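Local structure of butyryl-CoA dehydrogenase (Marinomonas mediterranea, 6CXT) at residues B[88-92]-B[93-97]; B[157-160]-B[161-164]; B[299-302]-B[303-306]; B[310-313]-B[314-318]. The protein belongs to the acyl-CoA dehydrogenase family of flavoproteins and binds flavin-adenine dinucleotide. All coordinates share one frame; numbering follows the deposited sequence.

Contact 1. Residues B[88-92]-B[93-97]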
loop_
_atom_site.group_PDB
_atom_site.type_symbol
_atom_site.label_atom_id
_atom_site.label_comp_id
_atom_site.label_asym_id
_atom_site.label_seq_id
_atom_site.Cartn_x
_atom_site.Cartn_y
_atom_site.Cartn_z
ATOM N N ALA B 88 1.998 25.336 18.643
ATOM C CA ALA B 88 2.632 24.180 19.245
ATOM C C ALA B 88 4.139 24.207 19.054
ATOM O O ALA B 88 4.879 23.728 19.905
ATOM C CB ALA B 88 1.996 22.870 18.680
ATOM N N ALA B 89 4.592 24.824 17.966
ATOM C CA ALA B 89 6.004 24.943 17.681
ATOM C C ALA B 89 6.585 25.854 18.798
ATOM O O ALA B 89 7.569 25.536 19.426
ATOM C CB ALA B 89 6.205 25.622 16.337
ATOM N N HIS B 90 5.911 26.966 19.028
ATOM C CA HIS B 90 6.285 27.909 20.077
ATOM C C HIS B 90 6.328 27.235 21.460
ATOM O O HIS B 90 7.309 27.387 22.229
ATOM C CB HIS B 90 5.236 29.024 20.012
ATOM C CG HIS B 90 5.057 29.795 21.277
ATOM N ND1 HIS B 90 5.574 31.063 21.446
ATOM C CD2 HIS B 90 4.343 29.532 22.396
ATOM C CE1 HIS B 90 5.188 31.548 22.615
ATOM N NE2 HIS B 90 4.442 30.643 23.218
ATOM N N THR B 91 5.280 26.489 21.792
ATOM C CA THR B 91 5.193 25.861 23.112
ATOM C C THR B 91 6.177 24.707 23.294
ATOM O O THR B 91 6.882 24.662 24.307
ATOM C CB THR B 91 3.789 25.369 23.417
ATOM O OG1 THR B 91 2.913 26.493 23.425
ATOM C CG2 THR B 91 3.693 24.655 24.808
ATOM N N PHE B 92 6.233 23.769 22.335
ATOM C CA PHE B 92 6.943 22.525 22.597
ATOM C C PHE B 92 8.379 22.578 22.189
ATOM O O PHE B 92 9.226 21.922 22.817
ATOM C CB PHE B 92 6.155 21.309 22.024
ATOM C CG PHE B 92 4.831 21.169 22.713
ATOM C CD1 PHE B 92 4.778 20.655 24.022
ATOM C CD2 PHE B 92 3.674 21.612 22.133
ATOM C CE1 PHE B 92 3.601 20.578 24.720
ATOM C CE2 PHE B 92 2.472 21.539 22.834
ATOM C CZ PHE B 92 2.428 21.012 24.126
ATOM N N ALA B 93 8.685 23.307 21.117
ATOM C CA ALA B 93 10.072 23.410 20.720
ATOM C C ALA B 93 10.826 24.574 21.426
ATOM O O ALA B 93 12.064 24.638 21.348
ATOM C CB ALA B 93 10.256 23.487 19.193
ATOM N N CYS B 94 10.092 25.488 22.038
ATOM C CA CYS B 94 10.715 26.708 22.590
ATOM C C CYS B 94 10.459 26.855 24.084
ATOM O O CYS B 94 11.449 26.865 24.867
ATOM C CB CYS B 94 10.276 27.960 21.819
ATOM S SG CYS B 94 10.610 27.856 20.039
ATOM N N SER B 95 9.192 26.987 24.490
ATOM C CA SER B 95 8.866 27.086 25.919
ATOM C C SER B 95 9.351 25.887 26.737
ATOM O O SER B 95 9.850 26.068 27.847
ATOM C CB SER B 95 7.382 27.324 26.197
ATOM O OG SER B 95 6.923 28.458 25.467
ATOM N N MET B 96 9.227 24.666 26.209
ATOM C CA MET B 96 9.671 23.517 26.999
ATOM C C MET B 96 11.209 23.420 27.226
ATOM O O MET B 96 11.635 23.189 28.365
ATOM C CB MET B 96 9.052 22.195 26.463
ATOM C CG MET B 96 7.537 22.163 26.599
ATOM S SD MET B 96 6.849 22.497 28.248
ATOM C CE MET B 96 7.469 21.055 29.119
ATOM N N PRO B 97 12.052 23.622 26.190
ATOM C CA PRO B 97 13.467 23.616 26.516
ATOM C C PRO B 97 13.884 24.771 27.456
ATOM O O PRO B 97 14.859 24.623 28.213
ATOM C CB PRO B 97 14.178 23.805 25.189
ATOM C CG PRO B 97 13.133 23.871 24.164
ATOM C CD PRO B 97 11.815 23.534 24.737
HETATM O O HOH W 1 4.248 28.297 25.575
#

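Contact 2. Residues B[157-160]-B[161-164]. With FAD (flavin-adenine dinucleotide), chain D.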
loop_
_atom_site.group_PDB
_atom_site.type_symbol
_atom_site.label_atom_id
_atom_site.label_comp_id
_atom_site.label_asym_id
_atom_site.label_seq_id
_atom_site.Cartn_x
_atom_site.Cartn_y
_atom_site.Cartn_z
ATOM N N VAL B 157 12.398 28.601 9.436
ATOM C CA VAL B 157 12.007 28.868 10.801
ATOM C C VAL B 157 10.506 29.136 10.877
ATOM O O VAL B 157 10.042 30.190 10.398
ATOM C CB VAL B 157 12.839 30.077 11.327
ATOM C CG1 VAL B 157 12.522 30.328 12.782
ATOM C CG2 VAL B 157 14.355 29.716 11.171
ATOM N N THR B 158 9.761 28.217 11.527
ATOM C CA THR B 158 8.356 28.430 11.756
ATOM C C THR B 158 8.212 29.584 12.779
ATOM O O THR B 158 8.938 29.605 13.800
ATOM C CB THR B 158 7.703 27.119 12.258
ATOM O OG1 THR B 158 7.643 26.192 11.157
ATOM C CG2 THR B 158 6.285 27.374 12.768
ATOM N N ASN B 159 7.302 30.522 12.503
ATOM C CA ASN B 159 7.159 31.724 13.299
ATOM C C ASN B 159 8.334 32.706 13.112
ATOM O O ASN B 159 8.437 33.648 13.911
ATOM C CB ASN B 159 7.008 31.422 14.812
ATOM C CG ASN B 159 5.820 30.525 15.111
ATOM O OD1 ASN B 159 4.882 30.434 14.309
ATOM N ND2 ASN B 159 5.852 29.865 16.251
ATOM N N GLY B 160 9.185 32.491 12.117
ATOM C CA GLY B 160 10.366 33.361 11.893
ATOM C C GLY B 160 10.011 34.851 11.908
ATOM O O GLY B 160 10.669 35.674 12.651
ATOM N N SER B 161 8.993 35.234 11.118
ATOM C CA SER B 161 8.642 36.664 10.995
ATOM C C SER B 161 8.028 37.279 12.253
ATOM O O SER B 161 8.230 38.461 12.528
ATOM C CB SER B 161 7.733 36.924 9.784
ATOM O OG SER B 161 6.577 36.104 9.934
ATOM N N ILE B 162 7.342 36.477 13.061
ATOM C CA ILE B 162 6.592 36.965 14.225
ATOM C C ILE B 162 7.322 36.749 15.550
ATOM O O ILE B 162 6.791 37.097 16.609
ATOM C CB ILE B 162 5.153 36.326 14.253
ATOM C CG1 ILE B 162 5.268 34.789 14.278
ATOM C CG2 ILE B 162 4.354 36.832 13.018
ATOM C CD1 ILE B 162 3.925 34.101 14.502
ATOM N N ALA B 163 8.507 36.129 15.476
ATOM C CA ALA B 163 9.189 35.671 16.691
ATOM C C ALA B 163 9.747 36.883 17.475
ATOM O O ALA B 163 10.392 37.785 16.883
ATOM C CB ALA B 163 10.339 34.718 16.337
ATOM N N ASP B 164 9.530 36.822 18.783
ATOM C CA ASP B 164 10.166 37.705 19.768
ATOM C C ASP B 164 11.462 37.108 20.290
ATOM O O ASP B 164 12.325 37.850 20.756
ATOM C CB ASP B 164 9.210 38.007 20.902
ATOM C CG ASP B 164 8.021 38.764 20.419
ATOM O OD1 ASP B 164 8.212 39.863 19.865
ATOM O OD2 ASP B 164 6.892 38.244 20.512
HETATM P PA FAD D . 16.720 16.665 3.565
HETATM O O1A FAD D . 17.243 16.400 4.964
HETATM O O2A FAD D . 17.539 17.269 2.436
HETATM O O5B FAD D . 15.999 15.298 3.054
HETATM C C5B FAD D . 15.569 15.115 1.685
HETATM C C4B FAD D . 15.142 13.635 1.595
HETATM O O4B FAD D . 16.257 12.780 1.954
HETATM C C3B FAD D . 14.006 13.331 2.565
HETATM O O3B FAD D . 13.226 12.332 1.894
HETATM C C2B FAD D . 14.741 12.653 3.743
HETATM O O2B FAD D . 13.891 11.809 4.560
HETATM C C1B FAD D . 15.896 11.907 3.010
HETATM N N9A FAD D . 16.979 11.639 3.981
HETATM C C8A FAD D . 17.839 12.537 4.530
HETATM N N7A FAD D . 18.630 11.912 5.472
HETATM C C5A FAD D . 18.252 10.605 5.536
HETATM C C6A FAD D . 18.650 9.383 6.284
HETATM N N6A FAD D . 19.641 9.409 7.244
HETATM N N1A FAD D . 17.968 8.230 6.010
HETATM C C2A FAD D . 16.952 8.151 5.085
HETATM N N3A FAD D . 16.570 9.228 4.363
HETATM C C4A FAD D . 17.155 10.444 4.542
HETATM N N1 FAD D . 13.199 23.595 10.874
HETATM C C2 FAD D . 13.502 24.346 11.994
HETATM O O2 FAD D . 14.711 24.340 12.353
HETATM N N3 FAD D . 12.583 25.075 12.689
HETATM C C4 FAD D . 11.302 25.152 12.275
HETATM O O4 FAD D . 10.491 25.825 12.913
HETATM C C4X FAD D . 10.893 24.375 11.055
HETATM N N5 FAD D . 9.641 24.410 10.545
HETATM C C5X FAD D . 9.289 23.761 9.401
HETATM C C6 FAD D . 7.947 23.873 8.948
HETATM C C7 FAD D . 7.568 23.224 7.754
HETATM C C7M FAD D . 6.152 23.381 7.260
HETATM C C8 FAD D . 8.548 22.433 6.991
HETATM C C8M FAD D . 8.146 21.730 5.738
HETATM C C9 FAD D . 9.874 22.289 7.452
HETATM C C9A FAD D . 10.262 22.936 8.648
HETATM N N10 FAD D . 11.600 22.858 9.150
HETATM C C10 FAD D . 11.930 23.577 10.351
HETATM C "C1'" FAD D . 12.634 22.103 8.457
HETATM C "C2'" FAD D . 12.384 20.591 8.670
HETATM O "O2'" FAD D . 12.663 20.142 10.008
HETATM C "C3'" FAD D . 13.147 19.828 7.600
HETATM O "O3'" FAD D . 12.525 20.160 6.342
HETATM C "C4'" FAD D . 13.342 18.313 7.786
HETATM O "O4'" FAD D . 14.223 18.051 8.925
HETATM C "C5'" FAD D . 13.965 17.675 6.536
HETATM O "O5'" FAD D . 15.132 18.430 6.188
HETATM P P FAD D . 15.318 18.906 4.700
HETATM O O1P FAD D . 16.658 19.634 4.558
HETATM O O2P FAD D . 14.124 19.682 4.176
HETATM O O3P FAD D . 15.421 17.596 3.779
#

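Contact 3. Residues B[299-302]-B[303-306]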
loop_
_atom_site.group_PDB
_atom_site.type_symbol
_atom_site.label_atom_id
_atom_site.label_comp_id
_atom_site.label_asym_id
_atom_site.label_seq_id
_atom_site.Cartn_x
_atom_site.Cartn_y
_atom_site.Cartn_z
ATOM N N LEU B 299 -0.585 7.871 20.045
ATOM C CA LEU B 299 -0.334 9.177 20.680
ATOM C C LEU B 299 -0.482 9.056 22.202
ATOM O O LEU B 299 0.393 9.503 22.955
ATOM C CB LEU B 299 -1.364 10.174 20.087
ATOM C CG LEU B 299 -1.477 11.550 20.772
ATOM C CD1 LEU B 299 -0.152 12.333 20.621
ATOM C CD2 LEU B 299 -2.726 12.331 20.310
ATOM N N TYR B 300 -1.606 8.477 22.632
ATOM C CA TYR B 300 -1.904 8.305 24.075
ATOM C C TYR B 300 -0.805 7.478 24.746
ATOM O O TYR B 300 -0.295 7.844 25.799
ATOM C CB TYR B 300 -3.279 7.681 24.307
ATOM C CG TYR B 300 -4.450 8.556 23.897
ATOM C CD1 TYR B 300 -4.257 9.924 23.506
ATOM C CD2 TYR B 300 -5.746 8.017 23.845
ATOM C CE1 TYR B 300 -5.335 10.699 23.135
ATOM C CE2 TYR B 300 -6.850 8.800 23.479
ATOM C CZ TYR B 300 -6.622 10.133 23.101
ATOM O OH TYR B 300 -7.685 10.900 22.730
ATOM N N TYR B 301 -0.386 6.402 24.071
ATOM C CA TYR B 301 0.670 5.582 24.573
ATOM C C TYR B 301 1.997 6.356 24.671
ATOM O O TYR B 301 2.672 6.261 25.731
ATOM C CB TYR B 301 0.816 4.305 23.759
ATOM C CG TYR B 301 1.937 3.448 24.255
ATOM C CD1 TYR B 301 1.888 2.865 25.547
ATOM C CD2 TYR B 301 3.083 3.230 23.466
ATOM C CE1 TYR B 301 2.937 2.068 26.015
ATOM C CE2 TYR B 301 4.141 2.424 23.940
ATOM C CZ TYR B 301 4.037 1.843 25.201
ATOM O OH TYR B 301 5.096 1.082 25.647
ATOM N N ALA B 302 2.373 7.122 23.624
ATOM C CA ALA B 302 3.615 7.886 23.639
ATOM C C ALA B 302 3.540 8.925 24.769
ATOM O O ALA B 302 4.537 9.062 25.496
ATOM C CB ALA B 302 3.850 8.629 22.313
ATOM N N ALA B 303 2.398 9.614 24.923
ATOM C CA ALA B 303 2.264 10.637 25.964
ATOM C C ALA B 303 2.361 9.999 27.353
ATOM O O ALA B 303 3.029 10.529 28.242
ATOM C CB ALA B 303 0.974 11.424 25.815
ATOM N N TRP B 304 1.693 8.867 27.549
ATOM C CA TRP B 304 1.790 8.160 28.824
ATOM C C TRP B 304 3.211 7.728 29.102
ATOM O O TRP B 304 3.702 7.856 30.231
ATOM C CB TRP B 304 0.850 6.929 28.858
ATOM C CG TRP B 304 1.058 6.096 30.087
ATOM C CD1 TRP B 304 0.479 6.292 31.308
ATOM C CD2 TRP B 304 1.903 4.959 30.211
ATOM N NE1 TRP B 304 0.916 5.332 32.195
ATOM C CE2 TRP B 304 1.788 4.499 31.553
ATOM C CE3 TRP B 304 2.728 4.259 29.320
ATOM C CZ2 TRP B 304 2.481 3.378 32.030
ATOM C CZ3 TRP B 304 3.429 3.133 29.806
ATOM C CH2 TRP B 304 3.285 2.708 31.151
ATOM N N GLN B 305 3.864 7.167 28.101
ATOM C CA GLN B 305 5.198 6.646 28.304
ATOM C C GLN B 305 6.200 7.774 28.632
ATOM O O GLN B 305 7.130 7.580 29.450
ATOM C CB GLN B 305 5.690 5.849 27.107
ATOM C CG GLN B 305 6.529 4.680 27.559
ATOM C CD GLN B 305 7.330 4.064 26.461
ATOM O OE1 GLN B 305 7.755 4.732 25.499
ATOM N NE2 GLN B 305 7.551 2.773 26.586
ATOM N N LYS B 306 6.017 8.923 27.972
ATOM C CA LYS B 306 6.849 10.101 28.214
ATOM C C LYS B 306 6.743 10.559 29.673
ATOM O O LYS B 306 7.692 11.121 30.198
ATOM C CB LYS B 306 6.499 11.237 27.240
ATOM C CG LYS B 306 7.515 12.364 27.246
ATOM C CD LYS B 306 7.240 13.389 26.122
ATOM C CE LYS B 306 7.939 14.720 26.441
ATOM N NZ LYS B 306 9.395 14.501 26.639
#

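Contact 4. Residues B[310-313]-B[314-318]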
loop_
_atom_site.group_PDB
_atom_site.type_symbol
_atom_site.label_atom_id
_atom_site.label_comp_id
_atom_site.label_asym_id
_atom_site.label_seq_id
_atom_site.Cartn_x
_atom_site.Cartn_y
_atom_site.Cartn_z
ATOM N N VAL B 310 11.258 6.508 31.249
ATOM C CA VAL B 310 11.923 5.397 30.560
ATOM C C VAL B 310 12.349 6.051 29.239
ATOM O O VAL B 310 12.022 7.219 29.008
ATOM C CB VAL B 310 10.966 4.194 30.365
ATOM C CG1 VAL B 310 10.624 3.562 31.722
ATOM C CG2 VAL B 310 9.687 4.609 29.616
ATOM N N ASP B 311 13.099 5.369 28.385
ATOM C CA ASP B 311 13.426 6.003 27.112
ATOM C C ASP B 311 12.098 5.865 26.338
ATOM O O ASP B 311 11.682 4.737 26.057
ATOM C CB ASP B 311 14.563 5.280 26.372
ATOM C CG ASP B 311 14.894 5.933 25.037
ATOM O OD1 ASP B 311 14.146 6.853 24.641
ATOM O OD2 ASP B 311 15.898 5.549 24.394
ATOM N N ASN B 312 11.401 6.978 26.102
ATOM C CA ASN B 312 10.145 6.923 25.309
ATOM C C ASN B 312 10.299 7.323 23.850
ATOM O O ASN B 312 9.316 7.610 23.207
ATOM C CB ASN B 312 9.097 7.818 25.924
ATOM C CG ASN B 312 9.609 9.226 26.080
ATOM O OD1 ASN B 312 10.185 9.582 27.132
ATOM N ND2 ASN B 312 9.473 10.015 25.048
ATOM N N THR B 313 11.513 7.351 23.338
ATOM C CA THR B 313 11.793 7.863 22.024
ATOM C C THR B 313 11.145 6.988 20.943
ATOM O O THR B 313 10.592 7.529 19.945
ATOM C CB THR B 313 13.316 7.944 21.781
ATOM O OG1 THR B 313 13.855 8.904 22.686
ATOM C CG2 THR B 313 13.624 8.420 20.366
ATOM N N LYS B 314 11.239 5.654 21.100
ATOM C CA LYS B 314 10.607 4.743 20.103
ATOM C C LYS B 314 9.109 5.016 19.978
ATOM O O LYS B 314 8.624 5.193 18.862
ATOM C CB LYS B 314 10.831 3.280 20.498
ATOM C CG LYS B 314 10.386 2.252 19.420
ATOM C CD LYS B 314 10.755 0.836 19.882
ATOM C CE LYS B 314 9.801 0.420 21.006
ATOM N NZ LYS B 314 10.167 -0.944 21.370
ATOM N N ALA B 315 8.396 5.087 21.108
ATOM C CA ALA B 315 6.959 5.312 21.085
ATOM C C ALA B 315 6.620 6.652 20.454
ATOM O O ALA B 315 5.587 6.779 19.751
ATOM C CB ALA B 315 6.359 5.254 22.481
ATOM N N VAL B 316 7.436 7.676 20.753
ATOM C CA VAL B 316 7.188 9.016 20.187
ATOM C C VAL B 316 7.440 9.039 18.683
ATOM O O VAL B 316 6.649 9.611 17.897
ATOM C CB VAL B 316 8.005 10.116 20.957
ATOM C CG1 VAL B 316 8.005 11.441 20.169
ATOM C CG2 VAL B 316 7.377 10.344 22.325
ATOM N N ALA B 317 8.531 8.428 18.255
ATOM C CA ALA B 317 8.796 8.396 16.840
ATOM C C ALA B 317 7.679 7.564 16.103
ATOM O O ALA B 317 7.272 7.946 15.000
ATOM C CB ALA B 317 10.162 7.775 16.568
ATOM N N MET B 318 7.244 6.434 16.685
ATOM C CA MET B 318 6.165 5.666 16.051
ATOM C C MET B 318 4.887 6.510 15.947
ATOM O O MET B 318 4.194 6.460 14.920
ATOM C CB MET B 318 5.892 4.371 16.834
ATOM C CG MET B 318 7.041 3.370 16.698
ATOM S SD MET B 318 6.464 1.820 17.447
ATOM C CE MET B 318 7.813 0.782 16.862
HETATM O O HOH W 2 9.361 3.972 23.630
HETATM O O HOH W 3 12.509 4.190 23.203
#

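Contact 1. Residues B[88-92]-B[93-97]
The carbonyl oxygen of His-90 carries the tight part of this local contact within helix 81-101. Ser-95 N donates to His-90 O at 3.0 Å, with an N-H...O angle of 166°. Cys-94 CB presses on the same oxygen, also 3.0 Å from His-90 O. Cys-94 N adds only a weak bond to it. The main bond therefore goes to the fifth residue on, not the fourth. Thr-91 O repeats this shift and takes Met-96 N at 3.0 Å. Phe-92 O is buried without a partner: Met-96 N is taken by Thr-91 O, and Pro-97, whose CD is 3.6 Å from Phe-92 O, has no N-H. On the apolar side, Phe-92 and Met-96 lie alongside each other, with Phe-92 CD1 4.1 Å from Met-96 CG. The methionine chain then bends twice and leads away. Helix 64-77 covers the Phe-92 ring through Thr-67 and Ile-71.

The looser part, still buried, is around Ser-95 OG, where a water bridges two hydroxyls. This water lies 2.7 Å from Ser-95 OG and 3.1 Å from Thr-91 OG1. Thr-91 OG1 also bonds to Gly-87 O, one turn back. A chi1 of -54° sets Ser-95 OG beside its own backbone N, on the side facing the water. The His-90 ring stands farther off, with NE2 4.0 Å from Ser-95 OG; its ND1 bonds to Ala-121 N and its NE2 to Leu-114 O. Wide pi-type turns followed by a proline kink mark this helix of the N-terminal helical domain, where Ala-89 lines the FK4 pocket beside the flavin.

Contact 2. Residues B[157-160]-B[161-164]
Ile-162 N makes a weak bond of 3.2 Å to Asn-159 O, overlapping the type II beta turn that runs from Val-157 to Gly-160. The turn ends strand 147-158 of the beta domain typical of acyl-CoA dehydrogenases. It is closed by Gly-160 N, which donates to Val-157 O at 3.0 Å. Asn-159 holds the third position of the turn with a positive phi of 71°.

Its side chain crosses that of Ile-162 at a slant. Asn-159 CB lies 3.8 Å from Ile-162 CG1, and the amide oxygen OD1 lies equally far from Ile-162 CD1. Ile-162 has chi1 of 58°, which places CG1 between its own backbone N and carbonyl carbon. From there CG1 comes to 3.4 Å from Asn-159 O, and CD1 runs on toward the amide. The methyl of Ala-163 presses on the same carbonyl, with CB 3.3 Å from Asn-159 O.

Asn-159 OD1 is buried and finds no polar partner. Its amide nitrogen ND2 is gripped twice, by Ala-86 O and Ala-121 O. These two bonds fix the rotation of the amide and tie the turn to helix 81-101 and strand 121-124. Ser-161 OG bonds to Asp-198.

One residue before Asn-159, the chain meets the flavin. Thr-158 N donates to FAD O4 at 2.9 Å with an angle of 159°. The Thr-158 hydroxyl sits beside its backbone N, and OG1 donates to FAD N5 at 2.7 Å.

Contact 3. Residues B[299-302]-B[303-306]
Tyr-301 is met by two side chains from the next turn, Trp-304 and Gln-305. Its ring and the indole meet at an angle. Tyr-301 CE1 lies 4.0 Å from Trp-304 CZ3 and as close to CE3, so the benzene part of the indole does the touching. Both side chains leave the helix with CG opposite the backbone N (chi1 179° for Tyr-301 and 173° for Trp-304), and this carries the two rings out on the same flank. Gln-305 brings its amide to the phenol end. Gln-305 NE2 is 3.1 Å from Tyr-301 OH, but the angle is too poor for a hydrogen bond. The ring and the amide plane are turned 44° from each other.

Behind these side chains is regular alpha-helix, the last two turns of helix 279-306 in the C-terminal helical domain of the acyl-CoA dehydrogenase fold. Trp-304 N donates to Tyr-300 O at 2.8 Å. Gln-305 N donates to Tyr-301 O, also at 2.8 Å. Ala-303 N bonds to Leu-299 O, and Lys-306 N follows with a bond of 2.9 Å to Ala-302 O. The CB of Gln-305 rests 3.3 Å from Tyr-301 O.

Farther out, Phe-3 of the third subunit packs edge-to-face with both Tyr-301 and Trp-304, so this flank is part of a subunit interface. On another side of the helix, Lys-306 forms a salt bridge with Asp-240 and a cation-pi contact with Trp-241. Tyr-300 OH is held by Glu-72 and Lys-69 of helix 64-77.

Contact 4. Residues B[310-313]-B[314-318]
Asn-312 and Val-316 pack alongside each other at the start of helix 313-338, with Asn-312 ND2 3.5 Å from Val-316 CG2. A chi1 of 55° puts the amide between the backbone N and the carbonyl carbon of Asn-312. Asn-312 is the N-cap residue, yet its side chain makes no capping bond; its ND2 bonds to Asp-240 of helix 231-245.

The backbone bonds begin the helix. Val-316 N donates to Asn-312 O at 3.1 Å, and Ala-317 N to Thr-313 O at 2.8 Å.

Side-chain bonds shape the lead-in. Asp-311 OD1 accepts twice from Thr-313. Thr-313 OG1 meets the syn lone pair of Asp-311 OD1 at 2.8 Å, while Thr-313 N comes to Asp-311 OD1 from above the carboxylate plane at 3.0 Å and closes an Asx turn.

Waters take the next two N-H groups. One accepts from Lys-314 N at 2.9 Å and donates to Asp-311 O at 3.0 Å. Another accepts from Ala-315 N and donates weakly to Asp-311 O.

Helix 366-377 flanks this helix start, and its Arg-376 forms a salt bridge with Asp-311 OD2. Helix 231-245 covers Val-316, and Gln-305 of helix 279-306 lies against Ala-315.

Contacts 3 and 4 form one neighbourhood, their centres 8 Å apart. Gln-305 joins them, with OE1 3.2 Å from Asn-312 CA and 3.4 Å from Ala-315 CB. Both touch the third subunit. Contacts 1 and 2 meet near the flavin: Ala-89 CB packs 4.0 Å from Thr-158 CG2. The side chain of Ala-89 is about 4 Å from FK4 and about 5 Å from FAD, while contact 2 bonds to the flavin directly. Contact 4 comes near FK4, with the Thr-313 side chain about 6 Å away. Contacts 2 and 3 lie on opposite sides of the chain's centre, about 29 Å apart between centres.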